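Local coordinates for protein phosphoribosylaminoimidazole carboxylase (Bombyx mori, PDB 4JA0) that probably carries out two consecutive steps of de novo purine biosynthesis, carboxylating aminoimidazole ribonucleotide to CAIR and then joining it to aspartate with ATP to form SAICAR, at residues A[106-111]-A[190-195]; A[147-152]-A[163-168]; A[218-221]-A[227-230]; A[267-272]-A[389-394]; A[286-291]-A[382-387]. All coordinates share one frame; numbering follows the deposited sequence.

Interaction 1: A[106-111]-A[190-195]; sequences LATGSF and LIDMKI. With SO4 (sulfate ion), chain J.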
# COMPACT_ATOMS: atom_id res chain seq x y z
N LEU A 106 51.89 -8.34 4.65
CA LEU A 106 52.73 -7.89 5.75
C LEU A 106 53.83 -7.04 5.19
O LEU A 106 54.15 -7.13 4.01
CB LEU A 106 53.40 -9.09 6.41
CG LEU A 106 52.61 -10.05 7.27
CD1 LEU A 106 53.52 -11.11 7.76
CD2 LEU A 106 52.06 -9.29 8.45
N ALA A 107 54.44 -6.22 6.05
CA ALA A 107 55.65 -5.49 5.66
C ALA A 107 56.89 -6.37 5.87
O ALA A 107 57.21 -6.79 7.00
CB ALA A 107 55.77 -4.19 6.43
N THR A 108 57.60 -6.66 4.78
CA THR A 108 58.86 -7.38 4.87
C THR A 108 59.62 -7.16 3.58
O THR A 108 59.08 -6.56 2.65
CB THR A 108 58.65 -8.89 5.08
OG1 THR A 108 59.86 -9.49 5.55
CG2 THR A 108 58.23 -9.55 3.77
N GLY A 109 60.85 -7.66 3.52
CA GLY A 109 61.65 -7.58 2.31
C GLY A 109 62.14 -6.19 1.97
O GLY A 109 62.48 -5.37 2.84
N SER A 110 62.17 -5.90 0.67
CA SER A 110 62.67 -4.63 0.21
C SER A 110 61.75 -3.46 0.60
O SER A 110 62.19 -2.31 0.58
CB SER A 110 62.85 -4.66 -1.31
OG SER A 110 61.67 -4.20 -1.98
N PHE A 111 60.50 -3.76 0.96
CA PHE A 111 59.53 -2.72 1.33
C PHE A 111 59.99 -1.95 2.56
O PHE A 111 59.77 -0.74 2.65
CB PHE A 111 58.14 -3.33 1.59
CG PHE A 111 57.07 -2.31 1.87
CD1 PHE A 111 56.20 -1.91 0.86
CD2 PHE A 111 56.91 -1.76 3.14
CE1 PHE A 111 55.19 -0.99 1.11
CE2 PHE A 111 55.91 -0.83 3.40
CZ PHE A 111 55.05 -0.44 2.38
N LEU A 190 50.77 -16.88 3.46
CA LEU A 190 51.28 -16.30 2.23
C LEU A 190 51.50 -14.84 2.55
O LEU A 190 50.57 -14.14 2.98
CB LEU A 190 50.29 -16.48 1.08
CG LEU A 190 50.76 -15.97 -0.29
CD1 LEU A 190 52.01 -16.73 -0.74
CD2 LEU A 190 49.65 -16.09 -1.35
N ILE A 191 52.73 -14.38 2.35
CA ILE A 191 53.16 -13.07 2.84
C ILE A 191 53.18 -12.05 1.74
O ILE A 191 52.73 -10.93 1.92
CB ILE A 191 54.55 -13.14 3.57
CG1 ILE A 191 54.36 -13.25 5.08
CG2 ILE A 191 55.33 -11.88 3.40
CD1 ILE A 191 53.77 -14.51 5.52
N ASP A 192 53.69 -12.45 0.58
CA ASP A 192 53.64 -11.59 -0.58
C ASP A 192 53.75 -12.40 -1.85
O ASP A 192 53.95 -13.60 -1.79
CB ASP A 192 54.69 -10.46 -0.51
CG ASP A 192 56.13 -10.96 -0.36
OD1 ASP A 192 56.78 -10.58 0.64
OD2 ASP A 192 56.65 -11.65 -1.27
N MET A 193 53.55 -11.74 -2.99
CA MET A 193 53.57 -12.43 -4.28
C MET A 193 53.95 -11.52 -5.41
O MET A 193 53.73 -10.32 -5.32
CB MET A 193 52.19 -12.93 -4.64
CG MET A 193 51.84 -14.30 -4.22
SD MET A 193 50.35 -14.54 -5.16
CE MET A 193 51.08 -14.97 -6.72
N LYS A 194 54.41 -12.10 -6.50
CA LYS A 194 54.65 -11.36 -7.74
C LYS A 194 54.09 -12.17 -8.91
O LYS A 194 54.31 -13.38 -9.01
CB LYS A 194 56.15 -11.10 -7.96
N ILE A 195 53.35 -11.50 -9.78
CA ILE A 195 52.83 -12.16 -10.96
C ILE A 195 53.07 -11.23 -12.13
O ILE A 195 53.45 -10.09 -11.93
CB ILE A 195 51.32 -12.46 -10.84
CG1 ILE A 195 50.56 -11.18 -10.53
CG2 ILE A 195 51.07 -13.49 -9.78
CD1 ILE A 195 49.05 -11.39 -10.40
S SO4 J . 60.68 -7.38 -2.11
O1 SO4 J . 62.03 -7.93 -2.05
O2 SO4 J . 60.45 -6.71 -0.83
O3 SO4 J . 60.57 -6.43 -3.22
O4 SO4 J . 59.68 -8.44 -2.28
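Leu106 and Ile191 form the close-packed end of this contact. The branch end CD1 of Leu106 rests on CG1 of Ile191 at 3.5 Å, the two side chains meeting at a slant, with Ile191 CD1 a little further off. Ile191 turns its other branch to the next partner: its CG2 lies 3.7 Å from the Thr108 methyl CG2, here with the side chains nearly perpendicular. Thr108 splits its two branches between different surroundings. OG1 sits opposite the backbone N (chi1 -163°) and bonds to Glu120, and this rotation leaves CG2 to face the strand, where it also touches OD1 of Asp192 without bonding to it. That carboxylate is buried, and its charge is met by Arg217 in a salt bridge. The contact belongs to the antiparallel sheet of the SAICAR synthetase domain: strand 188-200 pairs with strand 100-104, and residues 106-109 carry the chain from the latter to the short helix 110-114. Further along, the packing gives way to an anion site near solvent. Gly109 has a positive phi (71°), a backbone shape that favours glycine. Exposed Ser110 gives its hydroxyl OG to sulfate O3 at 2.8 Å, and Arg104 bonds to the same ion. The sulfate probably comes from the crystallisation liquor; its place at a helix start beside an arginine is consistent with a pocket for a substrate phosphate.

Interaction 2: A[147-152]-A[163-168]; sequences QIISAK and DEVDYM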
# COMPACT_ATOMS: atom_id res chain seq x y z
N GLN A 147 52.58 6.39 -13.97
CA GLN A 147 53.72 6.07 -14.84
C GLN A 147 53.36 5.00 -15.87
O GLN A 147 53.71 5.13 -17.05
CB GLN A 147 54.93 5.64 -14.01
CG GLN A 147 55.58 6.79 -13.28
CD GLN A 147 56.74 6.36 -12.39
OE1 GLN A 147 56.54 5.88 -11.28
NE2 GLN A 147 57.97 6.58 -12.87
N ILE A 148 52.64 3.98 -15.45
CA ILE A 148 52.23 2.95 -16.39
C ILE A 148 51.33 3.52 -17.48
O ILE A 148 51.53 3.25 -18.67
CB ILE A 148 51.53 1.81 -15.67
CG1 ILE A 148 52.48 1.23 -14.61
CG2 ILE A 148 51.10 0.76 -16.67
CD1 ILE A 148 51.96 0.03 -13.84
N ILE A 149 50.39 4.38 -17.11
CA ILE A 149 49.49 4.96 -18.09
C ILE A 149 50.21 5.93 -19.04
O ILE A 149 50.00 5.90 -20.25
CB ILE A 149 48.26 5.66 -17.41
CG1 ILE A 149 47.17 4.65 -17.12
CG2 ILE A 149 47.68 6.76 -18.28
CD1 ILE A 149 47.33 3.94 -15.82
N SER A 150 51.07 6.78 -18.50
CA SER A 150 51.74 7.74 -19.35
C SER A 150 52.75 7.04 -20.26
O SER A 150 53.11 7.57 -21.31
CB SER A 150 52.40 8.84 -18.50
OG SER A 150 51.43 9.62 -17.81
N ALA A 151 53.14 5.82 -19.91
CA ALA A 151 54.09 5.05 -20.70
C ALA A 151 53.49 4.60 -22.03
O ALA A 151 54.21 4.28 -22.98
CB ALA A 151 54.54 3.84 -19.92
N LYS A 152 52.16 4.58 -22.08
CA LYS A 152 51.41 4.20 -23.26
C LYS A 152 51.86 2.88 -23.91
O LYS A 152 52.16 2.86 -25.11
CB LYS A 152 51.41 5.35 -24.28
CG LYS A 152 50.43 6.46 -23.92
CD LYS A 152 50.64 7.69 -24.78
CE LYS A 152 49.72 8.83 -24.33
NZ LYS A 152 49.98 10.08 -25.11
N ASP A 163 41.85 1.77 -17.22
CA ASP A 163 40.92 0.67 -17.11
C ASP A 163 41.68 -0.66 -17.04
O ASP A 163 41.41 -1.51 -16.19
CB ASP A 163 39.90 0.70 -18.27
CG ASP A 163 38.82 1.77 -18.07
OD1 ASP A 163 38.48 2.05 -16.90
OD2 ASP A 163 38.35 2.37 -19.08
N GLU A 164 42.67 -0.80 -17.91
CA GLU A 164 43.46 -2.02 -17.93
C GLU A 164 44.30 -2.14 -16.66
O GLU A 164 44.41 -3.21 -16.08
CB GLU A 164 44.34 -2.04 -19.17
CG GLU A 164 43.57 -2.33 -20.46
CD GLU A 164 42.65 -1.18 -20.89
OE1 GLU A 164 41.59 -1.48 -21.51
OE2 GLU A 164 42.97 0.00 -20.62
N VAL A 165 44.87 -1.03 -16.22
CA VAL A 165 45.59 -1.02 -14.96
C VAL A 165 44.66 -1.30 -13.78
O VAL A 165 45.05 -2.02 -12.85
CB VAL A 165 46.37 0.29 -14.77
CG1 VAL A 165 46.83 0.47 -13.32
CG2 VAL A 165 47.55 0.33 -15.74
N ASP A 166 43.44 -0.77 -13.83
CA ASP A 166 42.45 -1.04 -12.78
C ASP A 166 42.21 -2.54 -12.68
O ASP A 166 42.31 -3.11 -11.60
CB ASP A 166 41.12 -0.31 -13.03
CG ASP A 166 41.20 1.21 -12.73
OD1 ASP A 166 42.05 1.62 -11.90
OD2 ASP A 166 40.41 1.99 -13.34
N TYR A 167 41.97 -3.18 -13.82
CA TYR A 167 41.73 -4.62 -13.86
C TYR A 167 42.88 -5.44 -13.25
O TYR A 167 42.65 -6.38 -12.49
CB TYR A 167 41.47 -5.07 -15.29
CG TYR A 167 41.32 -6.56 -15.42
CD1 TYR A 167 40.12 -7.17 -15.15
CD2 TYR A 167 42.40 -7.36 -15.78
CE1 TYR A 167 39.97 -8.54 -15.25
CE2 TYR A 167 42.27 -8.74 -15.88
CZ TYR A 167 41.05 -9.32 -15.62
OH TYR A 167 40.88 -10.68 -15.72
N MET A 168 44.12 -5.08 -13.62
CA MET A 168 45.31 -5.80 -13.16
C MET A 168 45.59 -5.58 -11.67
O MET A 168 46.10 -6.47 -10.99
CB MET A 168 46.52 -5.46 -14.02
CG MET A 168 46.46 -6.09 -15.41
SD MET A 168 47.88 -5.75 -16.47
CE MET A 168 47.56 -4.08 -17.04
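Ile148, Ile149 and Val165 meet through torsions that send three methyl groups to one spot. In Ile148, CG2 lies opposite the backbone N; in Ile149 the chain is bent (chi2 86°), which swings CD1 closer to the facing helix than the direction of its CB bond would suggest. With CG1 anti to the backbone N (chi1 165°), Val165 leaves CG2 beside that N, facing both isoleucines. The arrangement is a helix-helix contact in the SAICAR synthetase domain: the short helix 145-150 lies against the start of the long helix 162-183, with two short strands between them in sequence. The backbones stand well apart, CA of Ile149 and CA of Val165 being 7.8 Å from each other, so the side chains bridge the gap alone, without any hydrogen bond across it. Ile99, Trp143 and Ile160 extend the apolar cluster around Ile148 and Val165. The acidic residues of helix 162-183 have other partners: Asp163 and Asp166 both form salt bridges to Arg414, tying its start to the C-terminal helix. On the short helix, Gln147 gives its NE2 to the backbone O of Pro116 of a second subunit. At the centre, Val165 CG2 lies 3.7 Å from Ile148 CG2 and 3.6 Å from Ile149 CD1, and this last methyl also comes within 3.9 Å of Val165 CB.

Interaction 3: A[218-221]-A[227-230]; sequences LWPS and MVDK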
# COMPACT_ATOMS: atom_id res chain seq x y z
N LEU A 218 56.68 -17.41 1.70
CA LEU A 218 55.82 -18.31 2.45
C LEU A 218 56.27 -18.54 3.87
O LEU A 218 57.39 -18.99 4.08
CB LEU A 218 55.76 -19.68 1.75
CG LEU A 218 54.42 -20.12 1.18
CD1 LEU A 218 54.51 -21.54 0.65
CD2 LEU A 218 53.39 -20.05 2.27
N TRP A 219 55.41 -18.29 4.84
CA TRP A 219 55.76 -18.62 6.22
C TRP A 219 54.84 -19.68 6.84
O TRP A 219 53.64 -19.45 7.02
CB TRP A 219 55.74 -17.37 7.10
CG TRP A 219 56.70 -16.29 6.67
CD1 TRP A 219 57.65 -16.37 5.69
CD2 TRP A 219 56.79 -14.97 7.21
NE1 TRP A 219 58.33 -15.18 5.59
CE2 TRP A 219 57.83 -14.30 6.51
CE3 TRP A 219 56.10 -14.28 8.22
CZ2 TRP A 219 58.18 -12.98 6.78
CZ3 TRP A 219 56.46 -12.97 8.49
CH2 TRP A 219 57.49 -12.33 7.78
N PRO A 220 55.40 -20.83 7.21
CA PRO A 220 54.62 -21.80 7.98
C PRO A 220 54.37 -21.28 9.38
O PRO A 220 55.29 -20.70 9.98
CB PRO A 220 55.53 -23.03 8.04
CG PRO A 220 56.37 -22.92 6.80
CD PRO A 220 56.62 -21.43 6.64
N SER A 221 53.14 -21.44 9.87
CA SER A 221 52.74 -20.99 11.20
C SER A 221 52.90 -19.49 11.36
O SER A 221 52.91 -18.98 12.49
CB SER A 221 53.50 -21.73 12.31
OG SER A 221 53.12 -23.10 12.37
N MET A 227 60.53 -19.79 7.08
CA MET A 227 60.32 -19.47 5.65
C MET A 227 60.79 -20.57 4.70
O MET A 227 61.80 -21.22 4.93
CB MET A 227 60.97 -18.13 5.29
CG MET A 227 62.48 -18.04 5.49
SD MET A 227 63.22 -16.45 4.96
CE MET A 227 62.09 -15.23 5.65
N VAL A 228 60.04 -20.76 3.62
CA VAL A 228 60.28 -21.89 2.72
C VAL A 228 60.47 -21.41 1.29
O VAL A 228 60.56 -22.21 0.35
CB VAL A 228 59.10 -22.90 2.76
CG1 VAL A 228 59.58 -24.28 2.36
CG2 VAL A 228 58.54 -22.98 4.13
N ASP A 229 60.48 -20.10 1.12
CA ASP A 229 60.57 -19.51 -0.22
C ASP A 229 62.01 -19.21 -0.62
O ASP A 229 62.97 -19.56 0.08
CB ASP A 229 59.75 -18.22 -0.28
CG ASP A 229 60.13 -17.26 0.82
OD1 ASP A 229 60.06 -17.65 2.01
OD2 ASP A 229 60.50 -16.11 0.49
N LYS A 230 62.15 -18.53 -1.75
CA LYS A 230 63.44 -18.12 -2.31
C LYS A 230 64.17 -17.04 -1.47
O LYS A 230 65.26 -16.58 -1.83
CB LYS A 230 63.20 -17.64 -3.75
CG LYS A 230 64.42 -17.41 -4.63
CD LYS A 230 64.06 -16.46 -5.76
CE LYS A 230 65.28 -16.00 -6.51
NZ LYS A 230 64.92 -14.99 -7.54
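Val228 N donates to Leu218 O across 3.2 Å, in the carbonyl plane and with an N-H...O angle of 150°. The same oxygen receives the CA-H of Met227, with CA and O 3.4 Å apart, so donors from two successive residues converge on it. A weak bond runs the other way, from Leu218 N to Asp229 OD1 at 3.4 Å. Asp229 OD2 weakly caps the N of Gln231 at the entry to helix 231-235. Strand 216-220 belongs to the antiparallel sheet of the SAICAR synthetase domain, and residues 227-230 are a loop returning alongside it. Trp219 and Met227 lie side by side and point the same way: Trp219 CD1 is 3.8 Å from Met227 CB, and a bend at chi3 (45°) brings Met227 CE back to within 3.8 Å of Trp219 NE1. The indole also packs on Leu106 and Ile191. Replacing Trp219 by an alanine would probably leave Met227 without its flanking indole and open a gap beside Ile191 and Leu106. Across the strand from the indole, Pro220 CG meets Val228 CG2, 3.4 Å apart, and Trp253 and Val254 of helix 241-257 also pack on Val228.

Interaction 4: A[267-272]-A[389-394]; sequences HKVVVF and QIIGLQ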
# COMPACT_ATOMS: atom_id res chain seq x y z
N HIS A 267 29.05 -30.59 0.74
CA HIS A 267 27.93 -29.72 1.07
C HIS A 267 26.77 -29.98 0.16
O HIS A 267 26.91 -30.56 -0.91
CB HIS A 267 28.33 -28.25 1.02
CG HIS A 267 29.07 -27.87 -0.23
ND1 HIS A 267 28.47 -27.86 -1.48
CD2 HIS A 267 30.37 -27.54 -0.42
CE1 HIS A 267 29.37 -27.51 -2.38
NE2 HIS A 267 30.53 -27.31 -1.77
N LYS A 268 25.60 -29.61 0.63
CA LYS A 268 24.40 -29.74 -0.16
C LYS A 268 23.54 -28.51 0.07
O LYS A 268 23.36 -28.07 1.21
CB LYS A 268 23.64 -31.03 0.20
CG LYS A 268 22.37 -31.24 -0.59
CD LYS A 268 22.65 -31.69 -2.02
CE LYS A 268 23.28 -33.09 -2.02
NZ LYS A 268 23.44 -33.64 -3.41
N VAL A 269 23.06 -27.96 -1.04
CA VAL A 269 22.03 -26.93 -1.05
C VAL A 269 20.76 -27.63 -1.50
O VAL A 269 20.73 -28.25 -2.57
CB VAL A 269 22.39 -25.77 -2.03
CG1 VAL A 269 21.20 -24.91 -2.30
CG2 VAL A 269 23.51 -24.94 -1.48
N VAL A 270 19.74 -27.60 -0.66
CA VAL A 270 18.46 -28.21 -1.02
C VAL A 270 17.40 -27.14 -1.22
O VAL A 270 17.17 -26.31 -0.33
CB VAL A 270 18.00 -29.22 0.05
CG1 VAL A 270 16.78 -29.97 -0.43
CG2 VAL A 270 19.11 -30.19 0.37
N VAL A 271 16.77 -27.14 -2.39
CA VAL A 271 15.67 -26.22 -2.64
C VAL A 271 14.33 -26.95 -2.51
O VAL A 271 14.04 -27.84 -3.30
CB VAL A 271 15.77 -25.60 -4.03
CG1 VAL A 271 14.73 -24.50 -4.18
CG2 VAL A 271 17.15 -25.02 -4.25
N PHE A 272 13.52 -26.59 -1.52
CA PHE A 272 12.17 -27.15 -1.43
C PHE A 272 11.19 -26.22 -2.12
O PHE A 272 11.09 -25.05 -1.73
CB PHE A 272 11.72 -27.28 0.03
CG PHE A 272 12.35 -28.41 0.78
CD1 PHE A 272 13.07 -29.40 0.13
CD2 PHE A 272 12.20 -28.49 2.16
CE1 PHE A 272 13.64 -30.44 0.85
CE2 PHE A 272 12.78 -29.52 2.88
CZ PHE A 272 13.50 -30.49 2.23
N GLN A 389 27.72 -17.89 -0.48
CA GLN A 389 28.45 -17.13 0.52
C GLN A 389 28.52 -17.89 1.84
O GLN A 389 29.53 -17.82 2.55
CB GLN A 389 27.82 -15.74 0.71
CG GLN A 389 28.08 -14.77 -0.45
CD GLN A 389 27.17 -13.54 -0.45
OE1 GLN A 389 26.14 -13.49 0.23
NE2 GLN A 389 27.54 -12.55 -1.25
N ILE A 390 27.48 -18.65 2.15
CA ILE A 390 27.43 -19.43 3.39
C ILE A 390 28.40 -20.61 3.32
O ILE A 390 29.17 -20.85 4.26
CB ILE A 390 26.00 -19.93 3.67
CG1 ILE A 390 25.11 -18.76 4.09
CG2 ILE A 390 26.01 -20.99 4.77
CD1 ILE A 390 23.66 -19.06 4.13
N ILE A 391 28.34 -21.35 2.21
CA ILE A 391 29.18 -22.50 1.97
C ILE A 391 30.67 -22.12 1.67
O ILE A 391 31.61 -22.90 1.93
CB ILE A 391 28.54 -23.32 0.87
CG1 ILE A 391 27.24 -23.90 1.42
CG2 ILE A 391 29.44 -24.42 0.38
CD1 ILE A 391 26.46 -24.67 0.41
N GLY A 392 30.86 -20.92 1.13
CA GLY A 392 32.19 -20.41 0.89
C GLY A 392 32.99 -20.21 2.16
O GLY A 392 34.23 -20.07 2.11
N LEU A 393 32.32 -20.20 3.31
CA LEU A 393 33.05 -20.11 4.57
C LEU A 393 33.83 -21.41 4.82
O LEU A 393 34.73 -21.46 5.65
CB LEU A 393 32.10 -19.81 5.72
CG LEU A 393 31.43 -18.44 5.72
CD1 LEU A 393 30.64 -18.25 6.99
CD2 LEU A 393 32.44 -17.32 5.55
N GLN A 394 33.51 -22.46 4.07
CA GLN A 394 34.18 -23.73 4.26
C GLN A 394 34.92 -24.19 3.02
O GLN A 394 35.68 -25.14 3.06
CB GLN A 394 33.16 -24.80 4.63
CG GLN A 394 32.89 -24.85 6.11
CD GLN A 394 31.75 -25.76 6.45
OE1 GLN A 394 30.88 -26.03 5.62
NE2 GLN A 394 31.73 -26.23 7.68
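His267 and Ile391 bring their backbones to 7.4 Å, CA to CA, where the start of strand 267-273 passes helix 380-391; no hydrogen bond joins the two segments. Ile391 fills the space between them with both of its branches. Its methyl CG2 stands over one face of the imidazole, 3.6 Å from the ring centroid and 23° off the ring normal, a CH-pi contact displaced toward the rim. The ring is presented this way because CG of His267 lies between the backbone N and the carbonyl carbon (chi1 49°). The longer branch runs out extended, and its tip CD1 reaches CG2 of Val269 at 3.5 Å, two residues along the strand, while also lying 4.1 Å from His267 CB. This is a helix covering the parallel sheet of the AIR carboxylase domain, an alpha/beta fold with strand order 2-1-3-4-5, in which strand 267-273 lies inside, between strands 296-300 and 323-329. With an alanine in place of His267, the Ile391 methyl would probably lose the aromatic face it rests on, and a gap would open between strand and helix. Leu294 packs on all three side chains, His267, Val269 and Ile391, from a loop. A fourth subunit borders the same part of the chain: Ile390 packs on Ile390 of that copy, and Leu393 O and Gln394 NE2 bond weakly to Gln394 NE2 and Leu393 O of the fourth subunit.

Interaction 5: A[286-291]-A[382-387]; sequences AKAARE and SAALMA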
# COMPACT_ATOMS: atom_id res chain seq x y z
N ALA A 286 19.12 -23.21 -9.25
CA ALA A 286 20.04 -24.32 -9.40
C ALA A 286 21.20 -23.96 -10.34
O ALA A 286 22.38 -24.18 -10.02
CB ALA A 286 19.30 -25.57 -9.91
N LYS A 287 20.84 -23.37 -11.48
CA LYS A 287 21.80 -23.07 -12.53
C LYS A 287 22.84 -22.16 -11.96
O LYS A 287 24.03 -22.39 -12.13
CB LYS A 287 21.10 -22.40 -13.70
CG LYS A 287 21.96 -21.99 -14.85
CD LYS A 287 22.68 -23.15 -15.46
CE LYS A 287 23.47 -22.64 -16.62
NZ LYS A 287 22.55 -21.80 -17.44
N ALA A 288 22.40 -21.15 -11.22
CA ALA A 288 23.31 -20.18 -10.64
C ALA A 288 24.27 -20.80 -9.62
O ALA A 288 25.45 -20.47 -9.58
CB ALA A 288 22.52 -19.06 -10.01
N ALA A 289 23.74 -21.68 -8.78
CA ALA A 289 24.52 -22.24 -7.69
C ALA A 289 25.52 -23.24 -8.22
O ALA A 289 26.66 -23.31 -7.73
CB ALA A 289 23.60 -22.90 -6.69
N ARG A 290 25.11 -24.00 -9.22
CA ARG A 290 26.00 -24.99 -9.81
C ARG A 290 27.20 -24.35 -10.49
O ARG A 290 28.31 -24.88 -10.43
CB ARG A 290 25.23 -25.90 -10.77
CG ARG A 290 24.37 -26.91 -10.01
CD ARG A 290 23.34 -27.61 -10.85
NE ARG A 290 22.59 -28.55 -10.02
CZ ARG A 290 21.36 -28.97 -10.29
NH1 ARG A 290 20.73 -28.52 -11.37
NH2 ARG A 290 20.75 -29.83 -9.48
N GLU A 291 26.98 -23.19 -11.10
CA GLU A 291 28.06 -22.40 -11.70
C GLU A 291 28.98 -21.78 -10.65
O GLU A 291 30.15 -21.49 -10.92
CB GLU A 291 27.48 -21.33 -12.61
CG GLU A 291 26.98 -21.89 -13.93
CD GLU A 291 26.29 -20.85 -14.79
OE1 GLU A 291 25.95 -19.75 -14.28
OE2 GLU A 291 26.11 -21.12 -16.00
N SER A 382 20.16 -14.17 -6.56
CA SER A 382 20.64 -13.72 -5.27
C SER A 382 20.48 -14.76 -4.16
O SER A 382 21.17 -14.70 -3.15
CB SER A 382 19.96 -12.40 -4.88
OG SER A 382 18.57 -12.56 -4.81
N ALA A 383 19.61 -15.74 -4.36
CA ALA A 383 19.45 -16.80 -3.36
C ALA A 383 20.59 -17.77 -3.49
O ALA A 383 21.13 -18.24 -2.48
CB ALA A 383 18.11 -17.51 -3.52
N ALA A 384 20.99 -18.06 -4.72
CA ALA A 384 22.11 -18.97 -4.94
C ALA A 384 23.39 -18.34 -4.37
O ALA A 384 24.23 -19.04 -3.81
CB ALA A 384 22.27 -19.28 -6.42
N LEU A 385 23.51 -17.03 -4.51
CA LEU A 385 24.65 -16.29 -3.99
C LEU A 385 24.70 -16.34 -2.46
O LEU A 385 25.77 -16.51 -1.88
CB LEU A 385 24.60 -14.84 -4.49
CG LEU A 385 24.96 -14.54 -5.95
CD1 LEU A 385 24.70 -13.09 -6.29
CD2 LEU A 385 26.44 -14.86 -6.23
N MET A 386 23.56 -16.17 -1.80
CA MET A 386 23.52 -16.31 -0.34
C MET A 386 23.99 -17.71 0.09
O MET A 386 24.79 -17.85 1.01
CB MET A 386 22.11 -16.07 0.20
CG MET A 386 21.97 -14.83 1.04
SD MET A 386 23.13 -14.68 2.42
CE MET A 386 22.33 -15.82 3.54
N ALA A 387 23.48 -18.73 -0.59
CA ALA A 387 23.88 -20.11 -0.33
C ALA A 387 25.37 -20.29 -0.56
O ALA A 387 26.08 -20.93 0.24
CB ALA A 387 23.08 -21.06 -1.20
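Ala384 points its methyl at helix 279-291 and meets two alanines of that helix that are turned differently. Ala288 faces it, and the two CB atoms come to 3.6 Å, methyl against methyl. Ala289 directs its CB bond across the line of approach instead, so that its methyl lies to one side of Ala384 CB, at 3.9 Å. Between them the backbone itself takes part: Ala384 CB also touches the N of Ala289, 3.7 Å away. The methyl of Ala384 therefore sits in the angle between two neighbouring residues. With side chains this short, the helices approach very closely, CA of Ala289 and CA of Ala384 being only 4.9 Å apart. Helices 279-291 and 380-391 lie next to each other in the alpha/beta fold of the AIR carboxylase domain, and Ala289 also packs on Val296 of the sheet and on Leu294. Other side chains have partners elsewhere: Arg290 bonds to the O of Val296, while on the partner helix Ser382, Leu385 and Met386 pack on residues 371-373 of a fourth subunit. The side-chain contacts are apolar, and no hydrogen bond or charge pair crosses the interface. Its closeness rests on the small size of the three alanines, which lets dispersion contacts form at short range with no directional bond to fix them.

In the fold
Interactions 1, 2 and 3 lie in the SAICAR synthetase part of the chain, interactions 4 and 5 in the AIR carboxylase part. Interactions 1 and 3 adjoin on one sheet, their centres 11 Å apart: Trp219 CD2 lies 3.5 Å from Ile191 CD1, and Trp219 CZ3 lies 3.6 Å from Leu106 CD1. Interaction 2 stands apart, its centre 22 Å from that of interaction 1, whose flank holds the sulfate. Interactions 4 and 5 share helix 380-391, have centres 9 Å apart and touch where Val269 CG2 meets Ala387 CB at 3.9 Å; both also face the fourth subunit. The two groups remain separate, interactions 1 and 4 being 34 Å apart between centres.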